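Local coordinates for D-lactate dehydrogenase (Fermentative) (Pseudomonas aeruginosa, PDB 6ABJ), which probably reduces pyruvate to D-lactate with NADH, as an NAD-dependent dehydrogenase of the D-isomer specific 2-hydroxyacid dehydrogenase family, at residues L87-S92 against D329-W334. Residues are numbered along the deposited sequence; the frame is centred on the assembly and turned at random.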
# COMPACT_ATOMS: atom_id res chain seq x y z
N LEU B 87 30.65 30.81 -8.37
CA LEU B 87 30.46 29.64 -9.20
C LEU B 87 29.16 28.88 -8.77
O LEU B 87 28.90 28.72 -7.59
CB LEU B 87 31.66 28.70 -9.08
CG LEU B 87 31.56 27.34 -9.77
CD1 LEU B 87 31.64 27.37 -11.29
CD2 LEU B 87 32.65 26.46 -9.20
N VAL B 88 28.41 28.43 -9.77
CA VAL B 88 27.27 27.55 -9.57
C VAL B 88 27.69 26.17 -10.08
O VAL B 88 27.97 26.01 -11.25
CB VAL B 88 26.07 28.03 -10.44
CG1 VAL B 88 24.89 27.05 -10.35
CG2 VAL B 88 25.64 29.43 -10.01
N ALA B 89 27.77 25.20 -9.18
CA ALA B 89 28.13 23.82 -9.54
C ALA B 89 26.83 23.00 -9.48
O ALA B 89 26.23 22.90 -8.39
CB ALA B 89 29.10 23.23 -8.56
N LEU B 90 26.44 22.40 -10.61
CA LEU B 90 25.20 21.55 -10.65
C LEU B 90 25.65 20.13 -10.42
O LEU B 90 26.51 19.59 -11.17
CB LEU B 90 24.51 21.62 -11.98
CG LEU B 90 24.31 22.99 -12.59
CD1 LEU B 90 23.78 22.86 -13.99
CD2 LEU B 90 23.37 23.79 -11.72
N ARG B 91 25.12 19.49 -9.38
CA ARG B 91 25.40 18.08 -9.13
C ARG B 91 24.41 17.22 -9.95
O ARG B 91 23.78 16.29 -9.44
CB ARG B 91 25.33 17.70 -7.64
CG ARG B 91 24.06 18.10 -6.91
CD ARG B 91 24.14 17.74 -5.43
NE ARG B 91 22.86 17.86 -4.73
CZ ARG B 91 22.36 18.99 -4.24
NH1 ARG B 91 23.02 20.13 -4.38
NH2 ARG B 91 21.19 18.98 -3.62
N SER B 92 24.29 17.56 -11.24
CA SER B 92 23.37 16.93 -12.16
C SER B 92 23.98 17.03 -13.53
O SER B 92 24.87 17.88 -13.78
CB SER B 92 22.03 17.67 -12.15
OG SER B 92 22.12 19.02 -12.59
N ASP B 329 35.89 17.86 -8.39
CA ASP B 329 36.92 18.11 -9.39
C ASP B 329 36.58 19.31 -10.27
O ASP B 329 37.48 20.10 -10.61
CB ASP B 329 37.22 16.88 -10.26
CG ASP B 329 37.98 15.78 -9.49
OD1 ASP B 329 38.52 16.04 -8.36
OD2 ASP B 329 38.09 14.66 -10.05
N ASN B 330 35.32 19.44 -10.68
CA ASN B 330 34.91 20.60 -11.48
C ASN B 330 35.20 21.91 -10.73
O ASN B 330 35.57 22.93 -11.33
CB ASN B 330 33.41 20.59 -11.85
CG ASN B 330 33.06 19.56 -12.87
OD1 ASN B 330 33.90 19.00 -13.58
ND2 ASN B 330 31.73 19.29 -12.97
N ILE B 331 35.00 21.86 -9.42
CA ILE B 331 35.13 23.04 -8.60
C ILE B 331 36.63 23.40 -8.46
O ILE B 331 36.99 24.60 -8.53
CB ILE B 331 34.44 22.86 -7.21
CG1 ILE B 331 32.91 22.94 -7.37
CG2 ILE B 331 34.84 23.96 -6.23
CD1 ILE B 331 32.13 22.43 -6.17
N ALA B 332 37.47 22.38 -8.25
CA ALA B 332 38.95 22.56 -8.13
C ALA B 332 39.49 23.12 -9.45
O ALA B 332 40.34 24.01 -9.47
CB ALA B 332 39.61 21.22 -7.78
N ALA B 333 38.95 22.60 -10.54
CA ALA B 333 39.32 23.04 -11.87
C ALA B 333 38.94 24.50 -12.14
O ALA B 333 39.77 25.30 -12.64
CB ALA B 333 38.78 22.10 -12.93
N TRP B 334 37.72 24.89 -11.79
CA TRP B 334 37.34 26.27 -11.97
C TRP B 334 38.32 27.17 -11.23
O TRP B 334 38.79 28.20 -11.76
CB TRP B 334 35.92 26.52 -11.46
CG TRP B 334 35.58 27.98 -11.18
CD1 TRP B 334 35.19 28.95 -12.09
CD2 TRP B 334 35.62 28.68 -9.87
NE1 TRP B 334 34.99 30.16 -11.47
CE2 TRP B 334 35.22 30.06 -10.14
CE3 TRP B 334 35.92 28.31 -8.57
CZ2 TRP B 334 35.14 31.01 -9.14
CZ3 TRP B 334 35.83 29.28 -7.57
CH2 TRP B 334 35.46 30.60 -7.85
O HOH W 1 29.17 19.55 -11.15
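One face of the Trp334 indole is roofed by Leu87, while Ile331 O, one turn back in the same helix, lies in plane at the ring edge. Leu87 CB sits 4.0 Å from the centroid of the Trp334 six-membered ring and 12° off its normal, a CH-pi contact. With CG of Leu87 anti to its backbone N (chi1 173°), the isobutyl group runs along that face: CD2 comes within 3.8 Å of Trp334 CD2, and CD1 reaches the pyrrole side near CG and CD1. The branched leucine suits this place because CB, CD1 and CD2 each meet a different part of the face. Leu87 CD2 also meets Ile331 CG1 at 4.0 Å. Where the CA atoms of Ala89 and Ile331 come nearest, 7.1 Å apart, the small alanine lets strand and helix lie close, and its CB touches Ile331 CD1 at 3.9 Å. Val63 of the adjoining strand extends this apolar layer. At the strand's end a water donates to Leu90 O (2.7 Å) and accepts from Asn330 ND2 (3.2 Å). After the chain has passed through the NAD-binding domain, helix 317-335 thus packs, nearly antiparallel, on strand 87-90, a join resting on shape fit and apolar burial, with one water as polar bridge.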